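PDB 3GIR: aminomethyltransferase from Bartonella henselae, which belongs to the aminomethyltransferase family, with a folate-binding-type domain followed by a C-terminal beta-barrel domain. Local coordinates for residues Ile210-Tyr215 with Asp219-Ala224; Gly77-Ser82 with Ala249-Leu254; Gly179-Ala184 with Asp240-Trp245; Leu130-Leu135 with Phe140-Asn145; Ala187-Pro192 with Ala234-Gly239. One frame throughout, in Å; residues are numbered along the deposited sequence.

Interaction 1 (Ile210-Tyr215 with Asp219-Ala224); sequences ITRSGY and DGFEIA
Ile210-Tyr215 and Asp219-Ala224 form the closing end of a beta hairpin, strands 209-211 and 220-225 of the mixed sheet, where a short antiparallel ladder gives way to a side-chain salt bridge. Thr211 and Glu222 are the hydrogen-bonded pair: Thr211 N to Glu222 O and Glu222 N to Thr211 O both measure 2.9 Å. Beside them Ile210 and Ile223, a non-hydrogen-bonded pair, lie side by side, with Ile210 CG1 4.0 Å from Ile223 CG2. Beyond the ladder, Arg212 stretches out with CG anti to the backbone N (chi1 -170°) and meets Asp219 side-on: NE reaches OD1 at 3.0 Å and NH2 reaches OD2 at 2.9 Å. The two planes are only 15° apart and both bonds are nearly straight. Phe221 runs alongside the arginine, its CZ 3.6 Å above the centre of the guanidinium, with the planes 41° apart. On the sheet face of Thr211 and Glu222, Thr211 OG1 and Ser213 OG share a hydrogen bond of 2.9 Å, and one water joins Thr211 OG1 to Glu222 OE1. Arg212 NH1 also bonds to Leu196 O, and Phe391 makes a cation-pi contact with Arg212. The two-point, nearly coplanar grip, with Phe221 over one face, should restrict rotation of the guanidinium, and the buried arginine charge is probably balanced largely by Asp219.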
# COMPACT_ATOMS: atom_id res chain seq x y z
N ILE A 210 -6.21 -12.81 9.04
CA ILE A 210 -7.06 -12.32 7.98
C ILE A 210 -7.49 -10.92 8.33
O ILE A 210 -7.94 -10.67 9.47
CB ILE A 210 -8.31 -13.20 7.77
CG1 ILE A 210 -7.83 -14.61 7.32
CG2 ILE A 210 -9.33 -12.57 6.79
CD1 ILE A 210 -9.00 -15.62 7.06
N THR A 211 -7.39 -10.03 7.35
CA THR A 211 -7.84 -8.64 7.49
C THR A 211 -8.81 -8.29 6.36
O THR A 211 -8.73 -8.86 5.27
CB THR A 211 -6.68 -7.61 7.52
OG1 THR A 211 -5.97 -7.69 6.25
CG2 THR A 211 -5.68 -7.80 8.72
N ARG A 212 -9.75 -7.39 6.66
CA ARG A 212 -10.63 -6.85 5.64
C ARG A 212 -10.02 -5.52 5.21
O ARG A 212 -10.24 -4.47 5.79
CB ARG A 212 -12.08 -6.72 6.15
CG ARG A 212 -13.05 -6.40 5.06
CD ARG A 212 -14.53 -6.58 5.46
NE ARG A 212 -15.38 -6.82 4.37
CZ ARG A 212 -16.52 -7.49 4.44
NH1 ARG A 212 -16.91 -8.01 5.59
NH2 ARG A 212 -17.22 -7.70 3.38
N SER A 213 -9.11 -5.60 4.27
CA SER A 213 -8.33 -4.44 3.83
C SER A 213 -7.77 -4.79 2.43
O SER A 213 -8.02 -5.89 1.91
CB SER A 213 -7.15 -4.24 4.78
OG SER A 213 -6.19 -5.32 4.67
N GLY A 214 -7.02 -3.85 1.84
CA GLY A 214 -6.34 -4.19 0.58
C GLY A 214 -5.71 -2.95 -0.02
O GLY A 214 -5.47 -1.95 0.69
N TYR A 215 -5.51 -2.99 -1.32
CA TYR A 215 -4.82 -1.97 -2.04
C TYR A 215 -5.49 -1.63 -3.36
O TYR A 215 -4.84 -1.27 -4.36
CB TYR A 215 -3.36 -2.47 -2.28
CG TYR A 215 -2.32 -1.49 -2.60
CD1 TYR A 215 -2.15 -0.33 -1.88
CD2 TYR A 215 -1.39 -1.78 -3.57
CE1 TYR A 215 -1.10 0.52 -2.12
CE2 TYR A 215 -0.31 -0.91 -3.83
CZ TYR A 215 -0.19 0.22 -3.12
OH TYR A 215 0.93 1.01 -3.43
N ASP A 219 -13.95 -3.55 -1.81
CA ASP A 219 -13.99 -4.48 -0.69
C ASP A 219 -12.95 -5.56 -0.93
O ASP A 219 -12.53 -5.74 -2.04
CB ASP A 219 -15.43 -5.07 -0.53
CG ASP A 219 -15.60 -5.89 0.74
OD1 ASP A 219 -14.83 -5.73 1.67
OD2 ASP A 219 -16.51 -6.74 0.77
N GLY A 220 -12.52 -6.27 0.12
CA GLY A 220 -11.50 -7.29 -0.06
C GLY A 220 -10.90 -7.68 1.25
O GLY A 220 -11.12 -7.06 2.30
N PHE A 221 -10.03 -8.69 1.13
CA PHE A 221 -9.41 -9.33 2.23
C PHE A 221 -7.95 -9.57 1.93
O PHE A 221 -7.58 -9.68 0.76
CB PHE A 221 -10.09 -10.68 2.60
CG PHE A 221 -11.54 -10.51 2.96
CD1 PHE A 221 -11.92 -10.36 4.29
CD2 PHE A 221 -12.48 -10.44 1.96
CE1 PHE A 221 -13.27 -10.20 4.57
CE2 PHE A 221 -13.80 -10.21 2.28
CZ PHE A 221 -14.15 -10.11 3.55
N GLU A 222 -7.16 -9.69 2.99
CA GLU A 222 -5.78 -10.22 2.89
C GLU A 222 -5.70 -11.41 3.84
O GLU A 222 -6.17 -11.33 5.01
CB GLU A 222 -4.76 -9.18 3.24
CG GLU A 222 -4.72 -8.01 2.30
CD GLU A 222 -3.51 -7.07 2.59
OE1 GLU A 222 -2.74 -7.25 3.60
OE2 GLU A 222 -3.36 -6.17 1.77
N ILE A 223 -5.07 -12.47 3.36
CA ILE A 223 -4.93 -13.72 4.14
C ILE A 223 -3.44 -14.08 4.22
O ILE A 223 -2.81 -14.27 3.18
CB ILE A 223 -5.71 -14.86 3.51
CG1 ILE A 223 -7.17 -14.49 3.24
CG2 ILE A 223 -5.58 -16.18 4.37
CD1 ILE A 223 -7.96 -15.51 2.29
N ALA A 224 -2.89 -14.20 5.43
CA ALA A 224 -1.52 -14.57 5.69
C ALA A 224 -1.55 -15.93 6.35
O ALA A 224 -2.35 -16.15 7.27
CB ALA A 224 -0.79 -13.54 6.60
O HOH W 1 -3.28 -8.02 6.28
O HOH W 2 -3.89 -3.74 3.80

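Interaction 2 (Gly77-Ser82 with Ala249-Leu254); sequences GLFDIS and AARDSL
Phe79 presents the edge of its ring to helix 248-257, while Ile81, two residues further on, lies over a face of the Arg251 guanidinium. The phenyl group points from strand 76-80 toward the helix, and its rim meets two side chains one helical turn apart. Its CE1 is 3.9 Å from Arg251 CB, and its CZ is 3.7 Å from Leu254 CD1, both carbons lying near the ring plane. The ring therefore abuts the root of the arginine rather than stacking on its guanidinium, whose plane is inclined at 57° to the ring. With chi1 at 172°, Arg251 CG lies opposite its own N, and the chain stays extended to NE, which carries the guanidinium beyond the ring to Ile81. There the two side chains cross at about a right angle. Ile81 CG2 sits 3.5 Å above the guanidinium plane, displaced toward the rim, with NH1 as its nearest atom. No hydrogen bond crosses between the segments, so the evidence is for van der Waals packing throughout. At the end of the strand, Asp80 OD1 accepts from Ser82 N at 3.0 Å, forming an Asx turn. Strand 76-80 runs between strands 173-178 and 243-245 in the mixed sheet. Helix 65-74 packs beside this contact, Thr72 touching Phe79 and His69 touching Leu254, while Tyr215 from the hairpin loop lies against Arg251.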
# COMPACT_ATOMS: atom_id res chain seq x y z
N GLY A 77 -10.45 -10.63 -7.65
CA GLY A 77 -9.09 -10.85 -8.11
C GLY A 77 -8.25 -11.39 -6.97
O GLY A 77 -8.39 -10.97 -5.83
N LEU A 78 -7.41 -12.34 -7.29
CA LEU A 78 -6.49 -12.97 -6.35
C LEU A 78 -5.07 -12.49 -6.69
O LEU A 78 -4.59 -12.61 -7.82
CB LEU A 78 -6.55 -14.51 -6.46
CG LEU A 78 -5.76 -15.27 -5.38
CD1 LEU A 78 -6.31 -15.02 -3.93
CD2 LEU A 78 -5.75 -16.82 -5.77
N PHE A 79 -4.40 -11.94 -5.69
CA PHE A 79 -3.08 -11.37 -5.82
C PHE A 79 -2.13 -12.09 -4.88
O PHE A 79 -2.38 -12.17 -3.68
CB PHE A 79 -3.05 -9.87 -5.44
CG PHE A 79 -4.02 -8.99 -6.17
CD1 PHE A 79 -3.57 -8.02 -7.06
CD2 PHE A 79 -5.39 -9.08 -5.92
CE1 PHE A 79 -4.47 -7.18 -7.71
CE2 PHE A 79 -6.26 -8.26 -6.61
CZ PHE A 79 -5.79 -7.34 -7.51
N ASP A 80 -1.01 -12.59 -5.42
CA ASP A 80 0.02 -13.12 -4.58
C ASP A 80 0.94 -11.98 -4.17
O ASP A 80 1.72 -11.44 -4.97
CB ASP A 80 0.83 -14.22 -5.31
CG ASP A 80 1.79 -14.91 -4.38
OD1 ASP A 80 2.01 -14.42 -3.23
OD2 ASP A 80 2.40 -15.93 -4.82
N ILE A 81 0.86 -11.60 -2.89
CA ILE A 81 1.61 -10.51 -2.32
C ILE A 81 2.55 -11.04 -1.21
O ILE A 81 2.86 -10.36 -0.24
CB ILE A 81 0.69 -9.32 -1.88
CG1 ILE A 81 -0.36 -9.79 -0.93
CG2 ILE A 81 0.06 -8.69 -3.15
CD1 ILE A 81 -1.11 -8.57 -0.31
N SER A 82 3.11 -12.23 -1.46
CA SER A 82 3.98 -12.92 -0.52
C SER A 82 5.34 -12.26 -0.42
O SER A 82 6.16 -12.71 0.38
CB SER A 82 4.15 -14.40 -0.89
OG SER A 82 2.90 -15.07 -0.83
N ALA A 249 1.05 -5.45 -12.67
CA ALA A 249 0.68 -4.31 -13.52
C ALA A 249 -0.73 -3.82 -13.20
O ALA A 249 -0.92 -2.62 -12.98
CB ALA A 249 0.93 -4.55 -15.02
N ALA A 250 -1.65 -4.75 -13.11
CA ALA A 250 -3.01 -4.42 -12.76
C ALA A 250 -3.10 -4.00 -11.30
O ALA A 250 -3.94 -3.17 -10.96
CB ALA A 250 -3.96 -5.59 -13.11
N ARG A 251 -2.34 -4.67 -10.41
CA ARG A 251 -2.28 -4.18 -9.02
C ARG A 251 -1.94 -2.68 -8.98
O ARG A 251 -2.51 -1.92 -8.20
CB ARG A 251 -1.28 -4.98 -8.20
CG ARG A 251 -0.98 -4.48 -6.83
CD ARG A 251 -0.24 -5.50 -6.06
NE ARG A 251 0.47 -5.04 -4.88
CZ ARG A 251 -0.01 -5.07 -3.65
NH1 ARG A 251 -1.25 -5.45 -3.44
NH2 ARG A 251 0.78 -4.71 -2.63
N ASP A 252 -0.96 -2.30 -9.78
CA ASP A 252 -0.58 -0.90 -9.86
C ASP A 252 -1.69 0.04 -10.42
O ASP A 252 -1.88 1.12 -9.87
CB ASP A 252 0.74 -0.76 -10.68
CG ASP A 252 1.42 0.57 -10.41
OD1 ASP A 252 1.69 0.88 -9.23
OD2 ASP A 252 1.54 1.36 -11.39
N SER A 253 -2.39 -0.33 -11.49
CA SER A 253 -3.43 0.50 -12.05
C SER A 253 -4.59 0.62 -11.08
O SER A 253 -5.24 1.70 -10.91
CB SER A 253 -3.86 0.06 -13.44
OG SER A 253 -4.21 -1.32 -13.49
N LEU A 254 -4.88 -0.48 -10.38
CA LEU A 254 -5.93 -0.42 -9.38
C LEU A 254 -5.62 0.55 -8.27
O LEU A 254 -6.52 1.36 -7.86
CB LEU A 254 -6.29 -1.81 -8.83
CG LEU A 254 -6.93 -2.79 -9.80
CD1 LEU A 254 -6.67 -4.21 -9.29
CD2 LEU A 254 -8.46 -2.56 -10.01

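Interaction 3 (Gly179-Ala184 with Asp240-Trp245); sequences GPQAAA and DSRVEW. With NA (sodium ion), chain B.
Van der Waals packing alone joins the two segments, and Arg242 carries it. Gln181 crosses the arginine at about a right angle, its OE1 lying 3.3 Å from Arg242 CG; the polar partner of this oxygen is His75. Further out, Ala184 CB on helix 182-188 lies 3.7 Å from Arg242 NH1. Ionic contacts within 240-245 set the arginine's pose. Bent at chi3 (-72°), it turns back to meet Asp240 side-on, NH2 to OD1 at 2.8 Å and NE to OD2 at 2.9 Å, each through a syn lone pair. Asp240 OD2 uses its anti lone pair for Arg242 N, closing an Asx turn. Metal coordination follows: Asp240 O and Val243 O each bind the sodium ion at 2.4 Å, with three waters and Leu238 O completing the shell. Asp240 thus serves two cations through different groups, its carboxylate holding the guanidinium and its carbonyl the sodium; Asp188 is a second acidic partner of Arg242.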
# COMPACT_ATOMS: atom_id res chain seq x y z
N GLY A 179 -12.41 -7.24 -4.55
CA GLY A 179 -13.48 -7.00 -5.48
C GLY A 179 -14.88 -7.17 -4.84
O GLY A 179 -15.02 -7.67 -3.71
N PRO A 180 -15.91 -6.85 -5.62
CA PRO A 180 -17.26 -6.95 -5.09
C PRO A 180 -17.74 -8.31 -4.81
O PRO A 180 -18.69 -8.42 -3.99
CB PRO A 180 -18.10 -6.26 -6.18
CG PRO A 180 -17.27 -6.45 -7.44
CD PRO A 180 -15.88 -6.22 -6.94
N GLN A 181 -17.11 -9.33 -5.37
CA GLN A 181 -17.47 -10.70 -5.06
C GLN A 181 -16.54 -11.39 -4.07
O GLN A 181 -16.67 -12.56 -3.75
CB GLN A 181 -17.70 -11.49 -6.30
CG GLN A 181 -18.79 -10.95 -7.21
CD GLN A 181 -18.94 -11.74 -8.50
OE1 GLN A 181 -17.98 -12.13 -9.17
NE2 GLN A 181 -20.21 -12.00 -8.86
N ALA A 182 -15.54 -10.65 -3.60
CA ALA A 182 -14.55 -11.27 -2.73
C ALA A 182 -15.14 -11.88 -1.46
O ALA A 182 -14.75 -12.98 -1.07
CB ALA A 182 -13.42 -10.24 -2.35
N ALA A 183 -16.04 -11.16 -0.79
CA ALA A 183 -16.70 -11.61 0.43
C ALA A 183 -17.51 -12.87 0.20
O ALA A 183 -17.44 -13.79 1.01
CB ALA A 183 -17.56 -10.48 1.06
N ALA A 184 -18.19 -12.94 -0.92
CA ALA A 184 -18.97 -14.11 -1.25
C ALA A 184 -18.07 -15.32 -1.54
O ALA A 184 -18.30 -16.43 -1.05
CB ALA A 184 -19.94 -13.81 -2.40
N ASP A 240 -12.78 -21.13 -7.80
CA ASP A 240 -14.08 -20.41 -7.83
C ASP A 240 -14.14 -19.69 -9.17
O ASP A 240 -13.14 -19.03 -9.60
CB ASP A 240 -14.16 -19.42 -6.66
CG ASP A 240 -15.51 -18.78 -6.48
OD1 ASP A 240 -16.10 -18.87 -5.37
OD2 ASP A 240 -16.01 -18.14 -7.44
N SER A 241 -15.27 -19.79 -9.86
CA SER A 241 -15.35 -19.22 -11.21
C SER A 241 -15.33 -17.66 -11.21
O SER A 241 -15.11 -17.06 -12.25
CB SER A 241 -16.62 -19.75 -11.92
OG SER A 241 -17.74 -19.21 -11.22
N ARG A 242 -15.50 -17.05 -10.05
CA ARG A 242 -15.45 -15.58 -9.91
C ARG A 242 -13.99 -15.06 -9.76
O ARG A 242 -13.83 -13.84 -9.82
CB ARG A 242 -16.29 -15.09 -8.77
CG ARG A 242 -17.78 -15.46 -8.97
CD ARG A 242 -18.55 -15.32 -7.75
NE ARG A 242 -18.24 -16.37 -6.78
CZ ARG A 242 -19.00 -16.65 -5.72
NH1 ARG A 242 -20.09 -15.92 -5.40
NH2 ARG A 242 -18.63 -17.64 -4.95
N VAL A 243 -13.03 -15.97 -9.57
CA VAL A 243 -11.66 -15.60 -9.17
C VAL A 243 -10.68 -15.83 -10.32
O VAL A 243 -10.65 -16.89 -10.94
CB VAL A 243 -11.21 -16.42 -7.96
CG1 VAL A 243 -9.82 -16.08 -7.47
CG2 VAL A 243 -12.16 -16.17 -6.76
N GLU A 244 -9.85 -14.80 -10.55
CA GLU A 244 -8.68 -14.94 -11.41
C GLU A 244 -7.48 -14.37 -10.72
O GLU A 244 -7.60 -13.43 -9.95
CB GLU A 244 -8.89 -14.21 -12.73
CG GLU A 244 -10.12 -14.66 -13.55
CD GLU A 244 -9.98 -16.06 -14.20
OE1 GLU A 244 -8.90 -16.67 -14.19
OE2 GLU A 244 -10.99 -16.60 -14.72
N TRP A 245 -6.31 -14.86 -11.08
CA TRP A 245 -5.06 -14.21 -10.68
C TRP A 245 -4.90 -12.84 -11.38
O TRP A 245 -5.28 -12.67 -12.56
CB TRP A 245 -3.87 -15.00 -11.15
CG TRP A 245 -3.47 -16.23 -10.40
CD1 TRP A 245 -3.42 -17.49 -10.96
CD2 TRP A 245 -3.01 -16.36 -9.06
NE1 TRP A 245 -2.97 -18.38 -10.05
CE2 TRP A 245 -2.69 -17.73 -8.86
CE3 TRP A 245 -2.83 -15.49 -8.00
CZ2 TRP A 245 -2.18 -18.22 -7.65
CZ3 TRP A 245 -2.37 -15.97 -6.81
CH2 TRP A 245 -2.04 -17.35 -6.63
NA NA B . -11.38 -19.13 -11.15
O HOH W 3 -12.59 -18.28 -13.14
O HOH W 4 -9.65 -19.41 -12.76
O HOH W 5 -12.31 -21.31 -11.94

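Interaction 4 (Leu130-Leu135 with Phe140-Asn145); sequences LILTRL and FMLVAN
Strands 130-135 and 140-144 run antiparallel at 161°, their axes 4.7 Å apart at closest approach, as the two arms of a beta hairpin in the five-stranded antiparallel sheet. Thr133 and Met141 form a hydrogen-bonded pair, with Thr133 N to Met141 O at 2.8 Å and the return bond similar. Ile131 and Val143 form another, less even: Val143 N to Ile131 O is sound, but the reverse bond is weak and long. The face with Leu132, Leu142, Arg134 and Phe140 packs against helix 94-101, through Leu98 and Val95, and against Leu156 of helix 149-159. Here Leu132 CD1 touches both Leu142 CD2 and Phe140 CD1, each at 3.8 Å. Beyond the opposite face lies Phe209, in contact with Thr133 and Met141. There the methionine, bent at chi2 and chi3, brings CE to 3.9 Å from Leu135 CD1. The extended Arg134 passes over the Phe140 ring with its guanidinium only 19° from the ring plane, while its nitrogens bond to backbone oxygens of Leu109, Ala107, Ala136 and Glu137. The overlap includes a CH-pi contact: Arg134 CG stands 4.0 Å from the centroid of the Phe140 ring, 27° off its normal.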
# COMPACT_ATOMS: atom_id res chain seq x y z
N LEU A 130 3.07 1.40 6.60
CA LEU A 130 2.85 0.09 7.26
C LEU A 130 1.40 0.02 7.65
O LEU A 130 0.79 1.04 7.83
CB LEU A 130 3.73 0.06 8.56
CG LEU A 130 5.24 0.19 8.55
CD1 LEU A 130 5.94 0.45 9.91
CD2 LEU A 130 5.87 -1.07 7.93
N ILE A 131 0.86 -1.18 7.88
CA ILE A 131 -0.39 -1.36 8.55
C ILE A 131 -0.11 -2.11 9.84
O ILE A 131 0.56 -3.19 9.85
CB ILE A 131 -1.45 -2.16 7.75
CG1 ILE A 131 -1.57 -1.63 6.33
CG2 ILE A 131 -2.74 -2.27 8.53
CD1 ILE A 131 -2.12 -0.23 6.31
N LEU A 132 -0.60 -1.52 10.94
CA LEU A 132 -0.47 -2.07 12.30
C LEU A 132 -1.84 -2.59 12.75
O LEU A 132 -2.83 -1.86 12.67
CB LEU A 132 -0.03 -0.95 13.24
CG LEU A 132 0.02 -1.30 14.76
CD1 LEU A 132 1.07 -2.31 15.11
CD2 LEU A 132 0.21 -0.07 15.59
N THR A 133 -1.90 -3.84 13.23
CA THR A 133 -3.15 -4.46 13.74
C THR A 133 -2.90 -4.99 15.10
O THR A 133 -1.86 -5.58 15.34
CB THR A 133 -3.56 -5.64 12.82
OG1 THR A 133 -3.73 -5.12 11.49
CG2 THR A 133 -4.91 -6.23 13.27
N ARG A 134 -3.79 -4.67 16.04
CA ARG A 134 -3.71 -5.25 17.37
C ARG A 134 -4.42 -6.57 17.39
O ARG A 134 -5.57 -6.67 16.91
CB ARG A 134 -4.31 -4.31 18.39
CG ARG A 134 -4.09 -4.75 19.80
CD ARG A 134 -4.51 -3.71 20.76
NE ARG A 134 -3.87 -3.95 22.07
CZ ARG A 134 -3.95 -3.04 23.05
NH1 ARG A 134 -4.66 -1.94 22.89
NH2 ARG A 134 -3.34 -3.27 24.21
N LEU A 135 -3.73 -7.58 17.89
CA LEU A 135 -4.26 -8.95 17.93
C LEU A 135 -4.65 -9.41 19.32
O LEU A 135 -5.56 -10.24 19.45
CB LEU A 135 -3.27 -9.92 17.32
CG LEU A 135 -3.12 -9.80 15.79
CD1 LEU A 135 -2.00 -10.77 15.35
CD2 LEU A 135 -4.50 -10.03 15.13
N PHE A 140 0.77 -7.63 18.50
CA PHE A 140 0.41 -6.81 17.31
C PHE A 140 1.08 -7.38 16.07
O PHE A 140 2.02 -8.14 16.16
CB PHE A 140 0.94 -5.37 17.48
CG PHE A 140 0.30 -4.57 18.61
CD1 PHE A 140 -0.57 -3.56 18.35
CD2 PHE A 140 0.70 -4.83 19.94
CE1 PHE A 140 -1.10 -2.81 19.37
CE2 PHE A 140 0.16 -4.12 20.98
CZ PHE A 140 -0.73 -3.10 20.70
N MET A 141 0.58 -7.00 14.92
CA MET A 141 1.15 -7.42 13.64
C MET A 141 1.37 -6.13 12.84
O MET A 141 0.58 -5.19 12.86
CB MET A 141 0.18 -8.33 12.82
CG MET A 141 0.75 -8.97 11.63
SD MET A 141 1.93 -10.28 12.13
CE MET A 141 0.79 -11.60 12.70
N LEU A 142 2.51 -6.10 12.16
CA LEU A 142 2.83 -5.08 11.16
C LEU A 142 2.97 -5.76 9.81
O LEU A 142 3.56 -6.86 9.69
CB LEU A 142 4.16 -4.37 11.50
CG LEU A 142 4.14 -3.38 12.65
CD1 LEU A 142 5.57 -3.05 13.25
CD2 LEU A 142 3.43 -2.10 12.20
N VAL A 143 2.48 -5.10 8.77
CA VAL A 143 2.80 -5.54 7.40
C VAL A 143 3.64 -4.48 6.71
O VAL A 143 3.19 -3.34 6.62
CB VAL A 143 1.47 -5.81 6.62
CG1 VAL A 143 1.79 -6.30 5.19
CG2 VAL A 143 0.60 -6.92 7.29
N ALA A 144 4.82 -4.90 6.24
CA ALA A 144 5.88 -4.05 5.67
C ALA A 144 5.95 -4.26 4.19
O ALA A 144 5.72 -5.38 3.70
CB ALA A 144 7.23 -4.41 6.29
N ASN A 145 6.34 -3.23 3.46
CA ASN A 145 6.55 -3.42 2.03
C ASN A 145 7.73 -4.25 1.67
O ASN A 145 8.76 -4.22 2.36
CB ASN A 145 6.74 -2.01 1.42
CG ASN A 145 5.48 -1.28 1.27
OD1 ASN A 145 5.22 -0.25 2.00
ND2 ASN A 145 4.63 -1.77 0.37

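Interaction 5 (Ala187-Pro192 with Ala234-Gly239); sequences ADAGLP and AEKLLG. With NA (sodium ion), chain B.
A chi1 of 176° sends the Lys236 chain off trans to its N, and the later torsions are all extended, giving a fully stretched chain that delivers NZ to Ala189 O. The acceptor belongs to a Schellman motif ending helix 182-188, in which Gly190, with a positive phi of 75°, turns the chain out of the helix. The NZ to Ala189 O hydrogen bond measures 2.9 Å, with the donor tilted 19° from the carbonyl plane. It ties the end of helix 182-188 to the last turns of helix 227-238 at an exposed position. Beneath it the contact is apolar. Leu237 brings one methyl, CD2, to both partners: it lies 4.0 Å from Ala189 CB and 4.1 Å from Leu191 CD1, the two leucines crossing at a slant. On its other branch the same leucine packs against Leu78 of strand 76-80, so the link reaches from the helix ends to the mixed sheet. Strand residue Trp245 touches Ala234 and Leu238 of this helix. Just past the contact, the backbone carbonyl of Leu238 turns to the sodium ion, which Asp240 and Val243 also bind; the Leu238 O to sodium distance is 2.3 Å.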
# COMPACT_ATOMS: atom_id res chain seq x y z
N ALA A 187 -16.69 -16.58 1.83
CA ALA A 187 -17.78 -17.41 2.50
C ALA A 187 -17.93 -18.78 1.84
O ALA A 187 -17.97 -19.79 2.50
CB ALA A 187 -19.10 -16.66 2.50
N ASP A 188 -17.99 -18.82 0.52
CA ASP A 188 -18.21 -20.10 -0.17
C ASP A 188 -17.01 -21.03 -0.09
O ASP A 188 -17.12 -22.24 -0.29
CB ASP A 188 -18.60 -19.87 -1.64
CG ASP A 188 -19.99 -19.23 -1.82
OD1 ASP A 188 -20.78 -19.07 -0.87
OD2 ASP A 188 -20.27 -18.79 -2.98
N ALA A 189 -15.82 -20.48 0.18
CA ALA A 189 -14.64 -21.29 0.40
C ALA A 189 -14.57 -21.82 1.84
O ALA A 189 -13.60 -22.52 2.18
CB ALA A 189 -13.35 -20.49 0.05
N GLY A 190 -15.54 -21.45 2.66
CA GLY A 190 -15.56 -21.85 4.07
C GLY A 190 -14.63 -21.14 4.99
O GLY A 190 -14.37 -21.62 6.10
N LEU A 191 -14.18 -19.94 4.57
CA LEU A 191 -13.27 -19.18 5.39
C LEU A 191 -14.04 -18.07 6.13
O LEU A 191 -14.92 -17.45 5.56
CB LEU A 191 -12.15 -18.55 4.56
CG LEU A 191 -11.44 -19.54 3.66
CD1 LEU A 191 -10.70 -18.70 2.57
CD2 LEU A 191 -10.53 -20.37 4.48
N PRO A 192 -13.73 -17.85 7.39
CA PRO A 192 -14.30 -16.78 8.18
C PRO A 192 -13.68 -15.44 7.78
O PRO A 192 -12.60 -15.43 7.19
CB PRO A 192 -13.94 -17.17 9.61
CG PRO A 192 -12.74 -18.06 9.45
CD PRO A 192 -12.71 -18.62 8.12
N ALA A 234 -4.62 -21.37 -2.20
CA ALA A 234 -4.68 -20.62 -3.46
C ALA A 234 -5.39 -21.37 -4.55
O ALA A 234 -6.23 -20.76 -5.23
CB ALA A 234 -3.28 -20.23 -3.92
N GLU A 235 -5.17 -22.67 -4.67
CA GLU A 235 -5.86 -23.46 -5.65
C GLU A 235 -7.34 -23.52 -5.34
O GLU A 235 -8.17 -23.47 -6.25
CB GLU A 235 -5.28 -24.87 -5.76
CG GLU A 235 -3.88 -24.96 -6.28
CD GLU A 235 -3.25 -26.39 -6.09
OE1 GLU A 235 -3.57 -27.07 -5.06
OE2 GLU A 235 -2.44 -26.81 -6.94
N LYS A 236 -7.71 -23.67 -4.08
CA LYS A 236 -9.14 -23.63 -3.69
C LYS A 236 -9.84 -22.33 -4.04
O LYS A 236 -10.97 -22.32 -4.56
CB LYS A 236 -9.26 -23.95 -2.20
CG LYS A 236 -10.66 -23.87 -1.60
CD LYS A 236 -10.57 -24.28 -0.13
CE LYS A 236 -11.93 -24.54 0.49
NZ LYS A 236 -11.75 -24.73 1.95
N LEU A 237 -9.19 -21.18 -3.79
CA LEU A 237 -9.81 -19.92 -4.17
C LEU A 237 -9.88 -19.72 -5.68
O LEU A 237 -10.88 -19.27 -6.23
CB LEU A 237 -9.03 -18.76 -3.56
CG LEU A 237 -9.05 -18.71 -2.08
CD1 LEU A 237 -8.04 -17.63 -1.59
CD2 LEU A 237 -10.39 -18.38 -1.52
N LEU A 238 -8.83 -20.07 -6.39
CA LEU A 238 -8.81 -19.97 -7.87
C LEU A 238 -9.83 -20.82 -8.56
O LEU A 238 -10.33 -20.47 -9.64
CB LEU A 238 -7.47 -20.42 -8.36
CG LEU A 238 -6.37 -19.43 -8.31
CD1 LEU A 238 -5.02 -20.17 -8.35
CD2 LEU A 238 -6.64 -18.41 -9.53
N GLY A 239 -10.16 -21.93 -7.92
CA GLY A 239 -11.19 -22.86 -8.42
C GLY A 239 -12.56 -22.22 -8.51
O GLY A 239 -13.41 -22.68 -9.25
NA NA B . -11.38 -19.13 -11.15
O HOH W 5 -12.31 -21.31 -11.94
O HOH W 3 -12.59 -18.28 -13.14
O HOH W 4 -9.65 -19.41 -12.76

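Interactions 3 and 5, with centres 9 Å apart, share helix 182-188 and the sodium ion: Leu238 of interaction 5 joins Asp240 and Val243 of interaction 3 in binding it. A salt bridge from Arg242 NH2 to Asp188 OD2, 2.8 Å, links them again. Interactions 1, 2 and 3 reach the same mixed sheet. Leu78 N of interaction 2 meets Glu244 O of interaction 3 at 2.9 Å, a probable hydrogen bond, and Tyr215 CD2 of interaction 1 lies 3.6 Å from Arg251 CZ of interaction 2. Interaction 4 belongs to the five-stranded sheet, its centre about 12 Å from that of interaction 1, without touching it.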